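Local coordinates for protein arginine--tRNA ligase (Campylobacter jejuni, PDB 3FNR) that catalyses the ATP-dependent attachment of L-arginine to tRNA(Arg), releasing AMP and diphosphate, as a monomeric class I aminoacyl-tRNA synthetase, at residues K27-A39 and H227-I241. The protein carries 1 engineered substitution. Numbering follows the deposited sequence.
Sequences KKQESFLLEYVSA and HKDKMSRGYGKCINI. With SO4 (sulfate ion), chain B.
Leu33 and Tyr235 meet where strands 31-35 and 237-243 pair in parallel within the Rossmann-type catalytic domain of a class I synthetase, the first strand leading into the HIGH motif that begins at Ala39. Leu33 CB sits over the centre of the Tyr235 ring, 3.7 Å from its centroid and 14° off the normal, which defines a CH-pi contact. With CG anti to the backbone N (chi1 177°) and chi2 near 62°, Leu33 brings CD2 over one face of the Arg233 guanidinium, 3.5 Å from NH1, and against Lys230 CG. That guanidinium is held by Asp229 and, beyond the segments, by Glu73.

On the other side of the sheet, Phe32 lies alongside Lys237, pointing the same way, and its CD1 is 3.7 Å from Ile239 CD1; Leu34 CD2 touches Ile241 CD1. The backbone register is fixed by bonds such as Leu33 N to Lys237 O (2.9 Å) and Ile239 N to Leu33 O. Helix 219-231 joins through Lys230, which crosses Glu35 at about a right angle. Its NZ reaches the anti lone pair of Glu35 OE1 at 2.7 Å, a salt bridge, while Ser38 OG donates to the anti lone pair of Glu35 OE2, also at 2.7 Å.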
ATOM      1  N   LYS A  27      -6.822  -8.995 -20.699  1.00 55.85           N
ATOM      2  CA  LYS A  27      -6.666  -7.541 -20.805  1.00 58.27           C
ATOM      3  C   LYS A  27      -8.016  -6.853 -20.658  1.00 55.57           C
ATOM      4  O   LYS A  27      -8.980  -7.212 -21.331  1.00 54.72           O
ATOM      5  CB  LYS A  27      -6.003  -7.175 -22.139  1.00 63.79           C
ATOM      6  CG  LYS A  27      -5.685  -5.688 -22.342  1.00 73.16           C
ATOM      7  CD  LYS A  27      -6.619  -5.031 -23.372  1.00 82.35           C
ATOM      8  CE  LYS A  27      -6.198  -3.600 -23.722  1.00 78.13           C
ATOM      9  NZ  LYS A  27      -4.898  -3.525 -24.462  1.00 78.11           N
ATOM     10  N   LYS A  28      -8.080  -5.898 -19.738  1.00 50.26           N
ATOM     11  CA  LYS A  28      -9.318  -5.193 -19.438  1.00 50.48           C
ATOM     12  C   LYS A  28      -9.332  -3.841 -20.139  1.00 54.51           C
ATOM     13  O   LYS A  28      -8.299  -3.367 -20.632  1.00 54.63           O
ATOM     14  CB  LYS A  28      -9.462  -4.981 -17.930  1.00 47.18           C
ATOM     15  CG  LYS A  28      -9.480  -6.247 -17.094  1.00 51.98           C
ATOM     16  CD  LYS A  28     -10.895  -6.794 -16.936  1.00 50.27           C
ATOM     17  CE  LYS A  28     -10.900  -8.039 -16.070  1.00 43.44           C
ATOM     18  NZ  LYS A  28     -10.320  -9.206 -16.782  1.00 40.91           N
ATOM     19  N   GLN A  29     -10.501  -3.211 -20.154  1.00 56.60           N
ATOM     20  CA  GLN A  29     -10.671  -1.945 -20.845  1.00 60.09           C
ATOM     21  C   GLN A  29     -10.486  -0.733 -19.927  1.00 59.14           C
ATOM     22  O   GLN A  29      -9.943   0.294 -20.349  1.00 58.39           O
ATOM     23  CB  GLN A  29     -12.035  -1.903 -21.535  1.00 66.32           C
ATOM     24  CG  GLN A  29     -12.206  -2.878 -22.715  1.00 77.04           C
ATOM     25  CD  GLN A  29     -11.377  -2.507 -23.946  1.00 88.10           C
ATOM     26  OE1 GLN A  29     -10.926  -3.383 -24.687  1.00 95.22           O
ATOM     27  NE2 GLN A  29     -11.177  -1.207 -24.169  1.00 89.17           N
ATOM     28  N   GLU A  30     -10.940  -0.860 -18.682  1.00 53.09           N
ATOM     29  CA  GLU A  30     -10.858   0.216 -17.705  1.00 50.81           C
ATOM     30  C   GLU A  30      -9.443   0.351 -17.147  1.00 46.63           C
ATOM     31  O   GLU A  30      -8.840  -0.636 -16.738  1.00 46.23           O
ATOM     32  CB  GLU A  30     -11.848  -0.031 -16.572  1.00 47.73           C
ATOM     33  CG  GLU A  30     -12.123   1.201 -15.723  1.00 60.66           C
ATOM     34  CD  GLU A  30     -13.222   0.985 -14.693  1.00 64.11           C
ATOM     35  OE1 GLU A  30     -13.446   1.910 -13.879  1.00 70.92           O
ATOM     36  OE2 GLU A  30     -13.858  -0.098 -14.691  1.00 71.07           O
ATOM     37  N   SER A  31      -8.920   1.579 -17.147  1.00 44.92           N
ATOM     38  CA  SER A  31      -7.569   1.873 -16.662  1.00 38.00           C
ATOM     39  C   SER A  31      -7.625   2.776 -15.448  1.00 38.66           C
ATOM     40  O   SER A  31      -8.577   3.535 -15.285  1.00 38.42           O
ATOM     41  CB  SER A  31      -6.760   2.567 -17.744  1.00 38.55           C
ATOM     42  OG  SER A  31      -7.391   3.782 -18.124  1.00 38.67           O
ATOM     43  N   PHE A  32      -6.599   2.711 -14.600  1.00 34.09           N
ATOM     44  CA  PHE A  32      -6.608   3.470 -13.352  1.00 33.89           C
ATOM     45  C   PHE A  32      -5.290   4.170 -13.072  1.00 30.76           C
ATOM     46  O   PHE A  32      -4.215   3.673 -13.422  1.00 27.81           O
ATOM     47  CB  PHE A  32      -6.915   2.559 -12.160  1.00 34.33           C
ATOM     48  CG  PHE A  32      -8.209   1.802 -12.268  1.00 30.60           C
ATOM     49  CD1 PHE A  32      -9.359   2.296 -11.670  1.00 35.55           C
ATOM     50  CD2 PHE A  32      -8.277   0.596 -12.957  1.00 32.50           C
ATOM     51  CE1 PHE A  32     -10.567   1.607 -11.763  1.00 31.09           C
ATOM     52  CE2 PHE A  32      -9.474  -0.098 -13.063  1.00 31.76           C
ATOM     53  CZ  PHE A  32     -10.622   0.404 -12.453  1.00 36.10           C
ATOM     54  N   LEU A  33      -5.381   5.320 -12.414  1.00 30.77           N
ATOM     55  CA  LEU A  33      -4.217   5.963 -11.827  1.00 30.72           C
ATOM     56  C   LEU A  33      -4.387   6.088 -10.321  1.00 31.87           C
ATOM     57  O   LEU A  33      -5.225   6.859  -9.843  1.00 37.90           O
ATOM     58  CB  LEU A  33      -3.959   7.352 -12.444  1.00 31.47           C
ATOM     59  CG  LEU A  33      -2.795   8.172 -11.846  1.00 35.76           C
ATOM     60  CD1 LEU A  33      -1.455   7.461 -12.027  1.00 34.73           C
ATOM     61  CD2 LEU A  33      -2.736   9.574 -12.446  1.00 35.79           C
ATOM     62  N   LEU A  34      -3.565   5.355  -9.574  1.00 33.97           N
ATOM     63  CA  LEU A  34      -3.591   5.422  -8.113  1.00 28.98           C
ATOM     64  C   LEU A  34      -2.479   6.309  -7.575  1.00 32.89           C
ATOM     65  O   LEU A  34      -1.296   6.070  -7.831  1.00 29.53           O
ATOM     66  CB  LEU A  34      -3.430   4.015  -7.518  1.00 32.03           C
ATOM     67  CG  LEU A  34      -3.924   3.537  -6.143  1.00 37.05           C
ATOM     68  CD1 LEU A  34      -2.941   2.504  -5.597  1.00 29.89           C
ATOM     69  CD2 LEU A  34      -4.175   4.622  -5.109  1.00 41.35           C
ATOM     70  N   GLU A  35      -2.853   7.311  -6.795  1.00 29.38           N
ATOM     71  CA  GLU A  35      -1.865   8.091  -6.082  1.00 36.42           C
ATOM     72  C   GLU A  35      -2.045   7.801  -4.616  1.00 37.28           C
ATOM     73  O   GLU A  35      -3.128   8.015  -4.067  1.00 37.13           O
ATOM     74  CB  GLU A  35      -2.024   9.588  -6.333  1.00 35.88           C
ATOM     75  CG  GLU A  35      -1.011  10.438  -5.552  1.00 35.14           C
ATOM     76  CD  GLU A  35      -1.673  11.554  -4.754  1.00 44.34           C
ATOM     77  OE1 GLU A  35      -2.697  12.104  -5.223  1.00 37.25           O
ATOM     78  OE2 GLU A  35      -1.178  11.879  -3.649  1.00 35.49           O
ATOM     79  N   TYR A  36      -0.984   7.305  -3.989  1.00 34.51           N
ATOM     80  CA  TYR A  36      -1.042   6.940  -2.585  1.00 36.13           C
ATOM     81  C   TYR A  36       0.273   7.163  -1.847  1.00 35.52           C
ATOM     82  O   TYR A  36       1.311   7.410  -2.466  1.00 34.26           O
ATOM     83  CB  TYR A  36      -1.575   5.507  -2.411  1.00 33.76           C
ATOM     84  CG  TYR A  36      -0.633   4.364  -2.783  1.00 33.21           C
ATOM     85  CD1 TYR A  36      -0.157   4.196  -4.089  1.00 28.63           C
ATOM     86  CD2 TYR A  36      -0.267   3.421  -1.830  1.00 35.95           C
ATOM     87  CE1 TYR A  36       0.678   3.134  -4.424  1.00 31.88           C
ATOM     88  CE2 TYR A  36       0.575   2.363  -2.147  1.00 33.06           C
ATOM     89  CZ  TYR A  36       1.039   2.222  -3.440  1.00 35.67           C
ATOM     90  OH  TYR A  36       1.855   1.158  -3.731  1.00 34.42           O
ATOM     91  N   VAL A  37       0.195   7.050  -0.519  1.00 32.95           N
ATOM     92  CA  VAL A  37       1.272   7.349   0.429  1.00 33.12           C
ATOM     93  C   VAL A  37       1.551   8.850   0.431  1.00 35.46           C
ATOM     94  O   VAL A  37       1.039   9.554   1.303  1.00 41.12           O
ATOM     95  CB  VAL A  37       2.580   6.488   0.247  1.00 32.72           C
ATOM     96  CG1 VAL A  37       3.505   6.675   1.438  1.00 22.08           C
ATOM     97  CG2 VAL A  37       2.255   4.998   0.097  1.00 30.52           C
ATOM     98  N   SER A  38       2.341   9.323  -0.538  1.00 36.82           N
ATOM     99  CA  SER A  38       2.636  10.755  -0.732  1.00 37.03           C
ATOM    100  C   SER A  38       2.993  11.492   0.548  1.00 38.26           C
ATOM    101  O   SER A  38       2.468  12.565   0.812  1.00 40.64           O
ATOM    102  CB  SER A  38       1.459  11.468  -1.407  1.00 36.43           C
ATOM    103  OG  SER A  38       1.218  10.937  -2.698  1.00 32.21           O
ATOM    104  N   ALA A  39       3.868  10.901   1.352  1.00 39.76           N
ATOM    105  CA  ALA A  39       4.291  11.512   2.601  1.00 39.37           C
ATOM    106  C   ALA A  39       5.342  12.582   2.318  1.00 40.95           C
ATOM    107  O   ALA A  39       6.091  12.480   1.340  1.00 36.25           O
ATOM    108  CB  ALA A  39       4.848  10.464   3.524  1.00 41.00           C
ATOM    109  N   HIS A 227      -4.239  17.602  -9.383  1.00 30.34           N
ATOM    110  CA  HIS A 227      -5.377  16.780  -9.767  1.00 31.78           C
ATOM    111  C   HIS A 227      -5.856  17.036 -11.191  1.00 33.77           C
ATOM    112  O   HIS A 227      -6.268  16.097 -11.883  1.00 35.55           O
ATOM    113  CB  HIS A 227      -6.497  16.925  -8.749  1.00 32.89           C
ATOM    114  CG  HIS A 227      -6.330  16.031  -7.565  1.00 40.00           C
ATOM    115  ND1 HIS A 227      -5.530  16.358  -6.490  1.00 40.17           N
ATOM    116  CD2 HIS A 227      -6.828  14.799  -7.305  1.00 41.62           C
ATOM    117  CE1 HIS A 227      -5.561  15.374  -5.609  1.00 42.60           C
ATOM    118  NE2 HIS A 227      -6.341  14.417  -6.080  1.00 47.08           N
ATOM    119  N   LYS A 228      -5.764  18.292 -11.635  1.00 29.79           N
ATOM    120  CA  LYS A 228      -6.062  18.656 -13.021  1.00 32.21           C
ATOM    121  C   LYS A 228      -5.161  17.886 -13.990  1.00 34.57           C
ATOM    122  O   LYS A 228      -5.633  17.352 -14.992  1.00 41.05           O
ATOM    123  CB  LYS A 228      -5.884  20.164 -13.231  1.00 30.24           C
ATOM    124  CG  LYS A 228      -6.216  20.628 -14.657  1.00 33.21           C
ATOM    125  CD  LYS A 228      -5.952  22.109 -14.840  1.00 40.28           C
ATOM    126  CE  LYS A 228      -6.142  22.525 -16.286  1.00 40.75           C
ATOM    127  NZ  LYS A 228      -4.953  22.160 -17.101  1.00 43.54           N
ATOM    128  N   ASP A 229      -3.866  17.846 -13.686  1.00 30.17           N
ATOM    129  CA  ASP A 229      -2.920  17.005 -14.427  1.00 35.74           C
ATOM    130  C   ASP A 229      -3.316  15.513 -14.380  1.00 31.58           C
ATOM    131  O   ASP A 229      -3.507  14.913 -15.433  1.00 41.93           O
ATOM    132  CB  ASP A 229      -1.500  17.228 -13.904  1.00 27.68           C
ATOM    133  CG  ASP A 229      -0.463  16.295 -14.548  1.00 36.35           C
ATOM    134  OD1 ASP A 229      -0.680  15.762 -15.652  1.00 36.01           O
ATOM    135  OD2 ASP A 229       0.601  16.110 -13.934  1.00 26.45           O
ATOM    136  N   LYS A 230      -3.472  14.933 -13.188  1.00 32.62           N
ATOM    137  CA  LYS A 230      -3.859  13.499 -13.073  1.00 31.33           C
ATOM    138  C   LYS A 230      -5.122  13.112 -13.854  1.00 36.16           C
ATOM    139  O   LYS A 230      -5.154  12.068 -14.514  1.00 35.96           O
ATOM    140  CB  LYS A 230      -4.045  13.080 -11.619  1.00 30.29           C
ATOM    141  CG  LYS A 230      -2.782  13.011 -10.794  1.00 29.44           C
ATOM    142  CD  LYS A 230      -3.037  12.249  -9.493  1.00 24.24           C
ATOM    143  CE  LYS A 230      -4.081  12.920  -8.652  1.00 22.65           C
ATOM    144  NZ  LYS A 230      -4.299  12.223  -7.345  1.00 33.31           N
ATOM    145  N   MET A 231      -6.151  13.955 -13.787  1.00 30.95           N
ATOM    146  CA  MET A 231      -7.449  13.652 -14.425  1.00 31.55           C
ATOM    147  C   MET A 231      -7.492  13.906 -15.931  1.00 36.48           C
ATOM    148  O   MET A 231      -8.472  13.554 -16.605  1.00 29.50           O
ATOM    149  CB  MET A 231      -8.570  14.442 -13.752  1.00 30.46           C
ATOM    150  CG  MET A 231      -8.745  14.105 -12.280  1.00 39.24           C
ATOM    151  SD  MET A 231     -10.035  12.895 -12.010  1.00 50.51           S
ATOM    152  CE  MET A 231     -11.385  14.032 -11.817  1.00 41.36           C
ATOM    153  N   SER A 232      -6.451  14.528 -16.471  1.00 31.04           N
ATOM    154  CA  SER A 232      -6.442  14.805 -17.903  1.00 33.90           C
ATOM    155  C   SER A 232      -5.371  13.959 -18.570  1.00 37.78           C
ATOM    156  O   SER A 232      -4.743  14.385 -19.543  1.00 39.32           O
ATOM    157  CB  SER A 232      -6.187  16.295 -18.147  1.00 37.20           C
ATOM    158  OG  SER A 232      -4.925  16.656 -17.614  1.00 32.24           O
ATOM    159  N   ARG A 233      -5.160  12.757 -18.042  1.00 35.90           N
ATOM    160  CA  ARG A 233      -4.099  11.886 -18.553  1.00 37.46           C
ATOM    161  C   ARG A 233      -4.611  10.684 -19.340  1.00 38.16           C
ATOM    162  O   ARG A 233      -3.824   9.879 -19.835  1.00 44.22           O
ATOM    163  CB  ARG A 233      -3.184  11.430 -17.420  1.00 35.18           C
ATOM    164  CG  ARG A 233      -2.148  12.447 -16.996  1.00 31.24           C
ATOM    165  CD  ARG A 233      -1.173  11.794 -16.023  1.00 34.33           C
ATOM    166  NE  ARG A 233      -0.756  12.692 -14.955  1.00 36.08           N
ATOM    167  CZ  ARG A 233      -0.096  12.300 -13.873  1.00 41.51           C
ATOM    168  NH1 ARG A 233       0.225  11.019 -13.722  1.00 29.32           N
ATOM    169  NH2 ARG A 233       0.240  13.189 -12.944  1.00 33.39           N
ATOM    170  N   GLY A 234      -5.928  10.557 -19.459  1.00 42.65           N
ATOM    171  CA  GLY A 234      -6.508   9.470 -20.244  1.00 40.39           C
ATOM    172  C   GLY A 234      -6.877   8.207 -19.475  1.00 44.66           C
ATOM    173  O   GLY A 234      -7.320   7.228 -20.080  1.00 45.35           O
ATOM    174  N   TYR A 235      -6.695   8.214 -18.156  1.00 39.76           N
ATOM    175  CA  TYR A 235      -7.076   7.063 -17.326  1.00 41.54           C
ATOM    176  C   TYR A 235      -8.582   7.013 -17.128  1.00 38.99           C
ATOM    177  O   TYR A 235      -9.223   8.052 -16.996  1.00 38.19           O
ATOM    178  CB  TYR A 235      -6.396   7.114 -15.953  1.00 34.26           C
ATOM    179  CG  TYR A 235      -4.898   6.986 -16.022  1.00 34.48           C
ATOM    180  CD1 TYR A 235      -4.288   5.730 -16.095  1.00 33.80           C
ATOM    181  CD2 TYR A 235      -4.085   8.118 -16.015  1.00 36.69           C
ATOM    182  CE1 TYR A 235      -2.916   5.610 -16.164  1.00 42.06           C
ATOM    183  CE2 TYR A 235      -2.705   8.006 -16.087  1.00 30.86           C
ATOM    184  CZ  TYR A 235      -2.128   6.756 -16.160  1.00 33.91           C
ATOM    185  OH  TYR A 235      -0.765   6.645 -16.221  1.00 35.78           O
ATOM    186  N   GLY A 236      -9.139   5.802 -17.087  1.00 39.33           N
ATOM    187  CA  GLY A 236     -10.563   5.618 -16.812  1.00 38.76           C
ATOM    188  C   GLY A 236     -10.980   6.224 -15.488  1.00 37.11           C
ATOM    189  O   GLY A 236     -12.032   6.850 -15.398  1.00 42.06           O
ATOM    190  N   LYS A 237     -10.137   6.058 -14.468  1.00 37.37           N
ATOM    191  CA  LYS A 237     -10.424   6.525 -13.109  1.00 37.47           C
ATOM    192  C   LYS A 237      -9.137   6.942 -12.391  1.00 34.98           C
ATOM    193  O   LYS A 237      -8.092   6.330 -12.591  1.00 35.55           O
ATOM    194  CB  LYS A 237     -11.090   5.395 -12.310  1.00 36.58           C
ATOM    195  CG  LYS A 237     -12.597   5.254 -12.468  1.00 47.80           C
ATOM    196  CD  LYS A 237     -13.298   5.619 -11.172  1.00 64.01           C
ATOM    197  CE  LYS A 237     -14.613   4.868 -11.012  1.00 73.56           C
ATOM    198  NZ  LYS A 237     -15.034   4.805  -9.577  1.00 77.31           N
ATOM    199  N   CYS A 238      -9.215   7.985 -11.564  1.00 33.92           N
ATOM    200  CA  CYS A 238      -8.154   8.292 -10.601  1.00 36.37           C
ATOM    201  C   CYS A 238      -8.586   7.887  -9.200  1.00 30.95           C
ATOM    202  O   CYS A 238      -9.655   8.285  -8.724  1.00 37.27           O
ATOM    203  CB  CYS A 238      -7.771   9.783 -10.603  1.00 31.01           C
ATOM    204  SG  CYS A 238      -6.986  10.387 -12.119  1.00 40.14           S
ATOM    205  N   ILE A 239      -7.744   7.106  -8.539  1.00 29.81           N
ATOM    206  CA  ILE A 239      -7.991   6.673  -7.163  1.00 31.84           C
ATOM    207  C   ILE A 239      -7.013   7.355  -6.205  1.00 31.45           C
ATOM    208  O   ILE A 239      -5.808   7.377  -6.460  1.00 37.79           O
ATOM    209  CB  ILE A 239      -7.836   5.138  -7.027  1.00 33.75           C
ATOM    210  CG1 ILE A 239      -8.616   4.415  -8.137  1.00 27.36           C
ATOM    211  CG2 ILE A 239      -8.240   4.679  -5.626  1.00 27.25           C
ATOM    212  CD1 ILE A 239      -8.400   2.895  -8.157  1.00 35.82           C
ATOM    213  N   ASN A 240      -7.545   7.928  -5.125  1.00 33.67           N
ATOM    214  CA  ASN A 240      -6.736   8.398  -4.012  1.00 35.23           C
ATOM    215  C   ASN A 240      -6.969   7.529  -2.786  1.00 36.25           C
ATOM    216  O   ASN A 240      -8.076   7.048  -2.562  1.00 37.38           O
ATOM    217  CB  ASN A 240      -7.111   9.828  -3.632  1.00 36.14           C
ATOM    218  CG  ASN A 240      -6.789  10.840  -4.712  1.00 46.58           C
ATOM    219  OD1 ASN A 240      -6.087  10.550  -5.693  1.00 28.41           O
ATOM    220  ND2 ASN A 240      -7.318  12.049  -4.535  1.00 40.12           N
ATOM    221  N   ILE A 241      -5.926   7.342  -1.988  1.00 37.24           N
ATOM    222  CA  ILE A 241      -6.090   6.775  -0.658  1.00 35.64           C
ATOM    223  C   ILE A 241      -5.721   7.845   0.365  1.00 37.26           C
ATOM    224  O   ILE A 241      -4.562   8.262   0.457  1.00 38.98           O
ATOM    225  CB  ILE A 241      -5.260   5.488  -0.457  1.00 35.40           C
ATOM    226  CG1 ILE A 241      -5.674   4.416  -1.474  1.00 31.74           C
ATOM    227  CG2 ILE A 241      -5.435   4.960   0.960  1.00 35.31           C
ATOM    228  CD1 ILE A 241      -4.725   3.264  -1.550  1.00 27.75           C
TER
HETATM  229  S   SO4 B   1     -11.476 -12.768 -17.345  0.50 47.29           S
HETATM  230  O1  SO4 B   1     -12.593 -12.830 -18.290  0.50 45.41           O
HETATM  231  O2  SO4 B   1     -10.348 -12.133 -18.010  0.50 29.85           O
HETATM  232  O3  SO4 B   1     -11.882 -11.979 -16.185  0.50 49.56           O
HETATM  233  O4  SO4 B   1     -11.083 -14.102 -16.909  0.50 39.89           O
HETATM  234  O   HOH W   1      -5.684   4.614 -20.185  1.00 50.28           O
HETATM  235  O   HOH W   2      -2.085   6.750   1.135  1.00 46.04           O